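Side-chain contacts in SusD superfamily protein (Bacteroides vulgatus ATCC 8482, PDB 3JQ0), which probably binds nutrients, most likely glycans, at the bacterial outer membrane, as a member of the SusD family: residues C367-A372 with R440-E445; E384-V389 with L435-R440. All blocks are in the same frame, centred on the assembly; numbering follows the deposited sequence.

Interaction 1 (C367-A372 with R440-E445); sequences CLLQLA and REFMFE
Leu-369 meets the second segment through one methyl group: its CD1 lies 4.1 Å from CE2 of Phe-442, at an oblique angle to the ring. The same methyl comes within 4.4 Å of CB of Glu-441, so a single branch of the leucine reaches two consecutive residues. With CG anti to the carbonyl carbon (chi1 -67°), the leucine directs CD1 at Phe-442. The leucine and phenylalanine side chains run past each other in opposite directions. The contact is carbon to carbon and buries little surface, and the backbones stay well apart; CA of Leu-369 and CA of Glu-441 are 9.6 Å from each other.

Residues of its own segment also flank the Phe-442 ring. CG of Glu-441 rests 3.6 Å above one ring face, offset toward the rim, while OE1 of Glu-445 lies at the ring edge, in its plane; Lys-447 is a further neighbour. The chain brings Glu-445 back to that edge through a type II beta turn from Phe-442 to Glu-445, closed by the bond from Glu-445 N to Phe-442 O (3.0 Å).

Beyond the apolar patch, the carboxylate of Glu-441 pairs with Arg-363, Arg-392 and Arg-315, and that of Glu-445 with Lys-341 and Arg-363. This is buried packing inside the mainly helical SusD-type fold: helix 364-377, which carries Leu-369, packs with Cys-367 and Leu-371 on helix 204-217 and with Leu-368 on helix 383-394; Arg-363 ends the strand 359-363 that leads into it.

Interaction 2 (E384-V389 with L435-R440); sequences EEINAV and LKERLR
Val-389 sets its CG1 methyl against the side chain of Glu-437, 3.8 Å from OE2 and 4.2 Å from CG. The valine has CG1 anti to the backbone N (chi1 176°), and this branch reaches both the aliphatic part of the glutamate and its acid end. Val-389 and Glu-437 pass each other in opposite directions.

Glu-437 supplies the whole of its helix's share of the contact. Its CG also lies roughly opposite the backbone N, but the chain then bends at chi2 (66°) instead of extending, which folds the carboxylate alongside helix 383-394. From there OE1 comes 4.3 Å from CG2 of Ile-386, the branched methyl, one helical turn before Val-389. The acid thus has a hydrocarbon neighbour at each oxygen within this pair of segments, and its polar needs are met by arginines beyond them: OE2 forms a salt bridge with Arg-315, and OE1 with NE of Arg-390, the residue directly after Val-389. Two cationic partners would be expected to keep the buried carboxylate ionised.

Such pairing of helices, here 383-394 with 430-441, is consistent with the mainly helical SusD fold, a family grouped with tetratricopeptide-repeat proteins. CA of Ile-386 and CA of Glu-437, 7.4 Å from each other, are the closest pair of CA atoms across the two segments.

On another side of helix 430-441, Lys-436 runs extended to CD and lays that atom 3.6 Å above one face of the Arg-440 guanidinium, offset toward the rim. Its amine goes on to Asp-426, while Arg-440 pairs with Asp-411. Ile-386, for its part, also packs on Ile-434 and on Tyr-408, in a loop further along the chain.

In the fold
Both interactions draw on helix 430-441; their centres lie about 7 Å apart. In sequence, interaction 2 is nested within the loop that interaction 1 closes, and helices 364-377 and 383-394 follow each other along the chain. The two contacts meet directly where OE1 of Glu-441 packs 3.3 Å from CG1 of Val-389, and where CG of Gln-370 lies 3.4 Å from NH1 of Arg-438. Arg-315 ties them further, its NH1 forming salt bridges with both Glu-441 and Glu-437. Interaction 1 sits about 9 Å and interaction 2 about 15 Å from the chain centre, measured between centres; both are buried.

Interaction 1 (C367-A372 with R440-E445)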
loop_
_atom_site.group_PDB
_atom_site.type_symbol
_atom_site.label_atom_id
_atom_site.label_comp_id
_atom_site.label_asym_id
_atom_site.label_seq_id
_atom_site.Cartn_x
_atom_site.Cartn_y
_atom_site.Cartn_z
ATOM N N CYS A 367 -0.347 8.675 7.730
ATOM C CA CYS A 367 0.346 9.373 8.818
ATOM C C CYS A 367 -0.519 9.323 10.089
ATOM O O CYS A 367 -0.056 8.968 11.150
ATOM C CB CYS A 367 0.641 10.807 8.370
ATOM S SG CYS A 367 1.305 11.861 9.677
ATOM N N LEU A 368 -1.758 9.763 9.985
ATOM C CA LEU A 368 -2.606 9.840 11.174
ATOM C C LEU A 368 -2.810 8.480 11.839
ATOM O O LEU A 368 -2.756 8.383 13.064
ATOM C CB LEU A 368 -3.973 10.484 10.833
ATOM C CG LEU A 368 -3.931 11.949 10.424
ATOM C CD1 LEU A 368 -5.392 12.424 10.167
ATOM C CD2 LEU A 368 -3.211 12.823 11.464
ATOM N N LEU A 369 -3.082 7.446 11.044
ATOM C CA LEU A 369 -3.374 6.153 11.635
ATOM C C LEU A 369 -2.125 5.476 12.202
ATOM O O LEU A 369 -2.234 4.719 13.174
ATOM C CB LEU A 369 -4.151 5.269 10.654
ATOM C CG LEU A 369 -5.569 5.818 10.363
ATOM C CD1 LEU A 369 -6.207 4.963 9.259
ATOM C CD2 LEU A 369 -6.469 5.870 11.624
ATOM N N GLN A 370 -0.975 5.685 11.582
ATOM C CA GLN A 370 0.270 5.139 12.159
ATOM C C GLN A 370 0.702 5.947 13.391
ATOM O O GLN A 370 1.227 5.355 14.342
ATOM C CB GLN A 370 1.390 5.038 11.132
ATOM C CG GLN A 370 1.012 4.166 9.948
ATOM C CD GLN A 370 2.158 3.401 9.343
ATOM O OE1 GLN A 370 2.972 2.807 10.090
ATOM N NE2 GLN A 370 2.245 3.404 8.015
ATOM N N LEU A 371 0.458 7.265 13.388
ATOM C CA LEU A 371 0.603 8.058 14.601
ATOM C C LEU A 371 -0.267 7.496 15.705
ATOM O O LEU A 371 0.162 7.346 16.858
ATOM C CB LEU A 371 0.329 9.513 14.291
ATOM C CG LEU A 371 0.364 10.480 15.505
ATOM C CD1 LEU A 371 1.741 10.369 16.211
ATOM C CD2 LEU A 371 0.132 11.905 15.008
ATOM N N ALA A 372 -1.524 7.184 15.391
ATOM C CA ALA A 372 -2.431 6.564 16.334
ATOM C C ALA A 372 -1.869 5.263 16.893
ATOM O O ALA A 372 -1.934 5.025 18.100
ATOM C CB ALA A 372 -3.813 6.354 15.666
ATOM N N ARG A 440 -10.450 -0.417 6.291
ATOM C CA ARG A 440 -11.438 0.389 5.597
ATOM C C ARG A 440 -10.799 1.450 4.719
ATOM O O ARG A 440 -11.354 1.792 3.648
ATOM C CB ARG A 440 -12.389 1.028 6.634
ATOM C CG ARG A 440 -13.312 0.015 7.281
ATOM C CD ARG A 440 -14.173 0.631 8.365
ATOM N NE ARG A 440 -15.158 -0.337 8.842
ATOM C CZ ARG A 440 -15.858 -0.234 9.964
ATOM N NH1 ARG A 440 -15.610 0.723 10.837
ATOM N NH2 ARG A 440 -16.781 -1.150 10.210
ATOM N N GLU A 441 -9.679 2.036 5.134
ATOM C CA GLU A 441 -9.089 3.190 4.501
ATOM C C GLU A 441 -8.232 2.776 3.278
ATOM O O GLU A 441 -8.124 3.578 2.340
ATOM C CB GLU A 441 -8.224 3.920 5.546
ATOM C CG GLU A 441 -7.647 5.236 5.092
ATOM C CD GLU A 441 -8.655 6.352 4.777
ATOM O OE1 GLU A 441 -9.768 6.300 5.343
ATOM O OE2 GLU A 441 -8.258 7.300 4.021
ATOM N N PHE A 442 -7.593 1.603 3.294
ATOM C CA PHE A 442 -6.476 1.305 2.416
ATOM C C PHE A 442 -6.664 0.109 1.500
ATOM O O PHE A 442 -5.688 -0.433 0.988
ATOM C CB PHE A 442 -5.157 1.148 3.214
ATOM C CG PHE A 442 -4.721 2.443 3.872
ATOM C CD1 PHE A 442 -4.305 3.516 3.089
ATOM C CD2 PHE A 442 -4.742 2.591 5.247
ATOM C CE1 PHE A 442 -3.906 4.725 3.683
ATOM C CE2 PHE A 442 -4.354 3.773 5.819
ATOM C CZ PHE A 442 -4.008 4.853 5.051
HETATM N N MSE A 443 -7.909 -0.284 1.187
HETATM C CA MSE A 443 -8.067 -1.361 0.222
HETATM C C MSE A 443 -7.358 -1.055 -1.061
HETATM O O MSE A 443 -7.446 0.083 -1.580
HETATM C CB MSE A 443 -9.563 -1.632 -0.077
HETATM C CG MSE A 443 -10.394 -2.029 1.091
HETATM SE SE MSE A 443 -12.144 -2.652 0.581
HETATM C CE MSE A 443 -11.568 -4.421 -0.013
ATOM N N PHE A 444 -6.667 -2.056 -1.635
ATOM C CA PHE A 444 -5.951 -1.916 -2.910
ATOM C C PHE A 444 -4.715 -1.003 -2.841
ATOM O O PHE A 444 -4.130 -0.711 -3.853
ATOM C CB PHE A 444 -6.882 -1.502 -4.086
ATOM C CG PHE A 444 -8.203 -2.199 -4.043
ATOM C CD1 PHE A 444 -8.293 -3.581 -4.162
ATOM C CD2 PHE A 444 -9.379 -1.512 -3.794
ATOM C CE1 PHE A 444 -9.454 -4.258 -4.040
ATOM C CE2 PHE A 444 -10.590 -2.191 -3.678
ATOM C CZ PHE A 444 -10.616 -3.575 -3.800
ATOM N N GLU A 445 -4.287 -0.627 -1.634
ATOM C CA GLU A 445 -3.136 0.220 -1.435
ATOM C C GLU A 445 -1.962 -0.490 -0.785
ATOM O O GLU A 445 -0.945 0.133 -0.518
ATOM C CB GLU A 445 -3.493 1.515 -0.704
ATOM C CG GLU A 445 -4.381 2.452 -1.528
ATOM C CD GLU A 445 -4.787 3.665 -0.727
ATOM O OE1 GLU A 445 -3.915 4.573 -0.629
ATOM O OE2 GLU A 445 -5.954 3.747 -0.277
#

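Interaction 2 (E384-V389 with L435-R440)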
loop_
_atom_site.group_PDB
_atom_site.type_symbol
_atom_site.label_atom_id
_atom_site.label_comp_id
_atom_site.label_asym_id
_atom_site.label_seq_id
_atom_site.Cartn_x
_atom_site.Cartn_y
_atom_site.Cartn_z
ATOM N N GLU A 384 -8.181 11.318 18.565
ATOM C CA GLU A 384 -8.210 12.422 17.589
ATOM C C GLU A 384 -7.895 11.940 16.190
ATOM O O GLU A 384 -8.510 12.341 15.216
ATOM C CB GLU A 384 -7.223 13.532 17.936
ATOM C CG GLU A 384 -7.461 14.844 17.126
ATOM C CD GLU A 384 -6.317 15.836 17.316
ATOM O OE1 GLU A 384 -5.879 16.046 18.484
ATOM O OE2 GLU A 384 -5.807 16.356 16.287
ATOM N N GLU A 385 -6.856 11.138 16.081
ATOM C CA GLU A 385 -6.405 10.626 14.810
ATOM C C GLU A 385 -7.441 9.700 14.164
ATOM O O GLU A 385 -7.791 9.841 12.979
ATOM C CB GLU A 385 -5.085 9.866 14.951
ATOM C CG GLU A 385 -3.884 10.683 15.278
ATOM C CD GLU A 385 -3.758 11.091 16.734
ATOM O OE1 GLU A 385 -4.433 10.495 17.579
ATOM O OE2 GLU A 385 -2.917 11.953 17.007
ATOM N N ILE A 386 -7.981 8.789 14.955
ATOM C CA ILE A 386 -8.981 7.866 14.440
ATOM C C ILE A 386 -10.204 8.643 13.957
ATOM O O ILE A 386 -10.730 8.402 12.879
ATOM C CB ILE A 386 -9.369 6.767 15.465
ATOM C CG1 ILE A 386 -8.139 5.938 15.855
ATOM C CG2 ILE A 386 -10.506 5.927 14.943
ATOM C CD1 ILE A 386 -8.365 4.979 17.013
ATOM N N ASN A 387 -10.689 9.563 14.794
ATOM C CA ASN A 387 -11.896 10.304 14.441
ATOM C C ASN A 387 -11.681 11.317 13.335
ATOM O O ASN A 387 -12.652 11.614 12.638
ATOM C CB ASN A 387 -12.562 10.913 15.682
ATOM C CG ASN A 387 -13.323 9.884 16.446
ATOM O OD1 ASN A 387 -13.777 8.895 15.897
ATOM N ND2 ASN A 387 -13.499 10.093 17.766
ATOM N N ALA A 388 -10.462 11.823 13.110
ATOM C CA ALA A 388 -10.234 12.704 11.950
ATOM C C ALA A 388 -10.481 11.875 10.672
ATOM O O ALA A 388 -11.109 12.354 9.732
ATOM C CB ALA A 388 -8.801 13.258 11.983
ATOM N N VAL A 389 -9.957 10.663 10.622
ATOM C CA VAL A 389 -10.122 9.774 9.495
ATOM C C VAL A 389 -11.598 9.369 9.331
ATOM O O VAL A 389 -12.167 9.385 8.215
ATOM C CB VAL A 389 -9.170 8.599 9.536
ATOM C CG1 VAL A 389 -9.442 7.626 8.390
ATOM C CG2 VAL A 389 -7.740 9.076 9.500
ATOM N N LEU A 435 -6.505 -1.315 13.334
ATOM C CA LEU A 435 -6.477 -2.293 12.234
ATOM C C LEU A 435 -7.737 -2.162 11.384
ATOM O O LEU A 435 -7.655 -2.181 10.159
ATOM C CB LEU A 435 -6.352 -3.720 12.746
ATOM C CG LEU A 435 -4.996 -4.128 13.289
ATOM C CD1 LEU A 435 -5.114 -5.562 13.812
ATOM C CD2 LEU A 435 -3.885 -4.029 12.253
ATOM N N LYS A 436 -8.892 -2.039 12.022
ATOM C CA LYS A 436 -10.163 -1.923 11.301
ATOM C C LYS A 436 -10.161 -0.672 10.465
ATOM O O LYS A 436 -10.596 -0.665 9.314
ATOM C CB LYS A 436 -11.292 -1.942 12.325
ATOM C CG LYS A 436 -12.684 -1.606 11.748
ATOM C CD LYS A 436 -13.816 -1.821 12.748
ATOM C CE LYS A 436 -13.818 -0.829 13.893
ATOM N NZ LYS A 436 -14.878 -1.163 14.904
ATOM N N GLU A 437 -9.687 0.429 11.048
ATOM C CA GLU A 437 -9.687 1.711 10.345
ATOM C C GLU A 437 -8.789 1.625 9.112
ATOM O O GLU A 437 -9.163 2.116 8.032
ATOM C CB GLU A 437 -9.294 2.853 11.252
ATOM C CG GLU A 437 -9.750 4.201 10.715
ATOM C CD GLU A 437 -11.257 4.339 10.682
ATOM O OE1 GLU A 437 -11.936 3.743 11.569
ATOM O OE2 GLU A 437 -11.775 5.007 9.765
ATOM N N ARG A 438 -7.611 1.042 9.252
ATOM C CA ARG A 438 -6.703 0.902 8.145
ATOM C C ARG A 438 -7.248 -0.014 7.067
ATOM O O ARG A 438 -7.037 0.215 5.868
ATOM C CB ARG A 438 -5.307 0.427 8.598
ATOM C CG ARG A 438 -4.560 1.463 9.398
ATOM C CD ARG A 438 -3.151 1.011 9.749
ATOM N NE ARG A 438 -2.275 0.896 8.630
ATOM C CZ ARG A 438 -1.672 1.888 8.023
ATOM N NH1 ARG A 438 -1.863 3.135 8.393
ATOM N NH2 ARG A 438 -0.832 1.624 7.016
ATOM N N LEU A 439 -7.973 -1.059 7.467
ATOM C CA LEU A 439 -8.594 -1.962 6.508
ATOM C C LEU A 439 -9.586 -1.175 5.625
ATOM O O LEU A 439 -9.577 -1.268 4.404
ATOM C CB LEU A 439 -9.263 -3.146 7.218
ATOM C CG LEU A 439 -10.051 -4.112 6.346
ATOM C CD1 LEU A 439 -9.286 -4.667 5.175
ATOM C CD2 LEU A 439 -10.648 -5.186 7.207
ATOM N N ARG A 440 -10.450 -0.417 6.291
ATOM C CA ARG A 440 -11.438 0.389 5.597
ATOM C C ARG A 440 -10.799 1.450 4.719
ATOM O O ARG A 440 -11.354 1.792 3.648
ATOM C CB ARG A 440 -12.389 1.028 6.634
ATOM C CG ARG A 440 -13.312 0.015 7.281
ATOM C CD ARG A 440 -14.173 0.631 8.365
ATOM N NE ARG A 440 -15.158 -0.337 8.842
ATOM C CZ ARG A 440 -15.858 -0.234 9.964
ATOM N NH1 ARG A 440 -15.610 0.723 10.837
ATOM N NH2 ARG A 440 -16.781 -1.150 10.210
#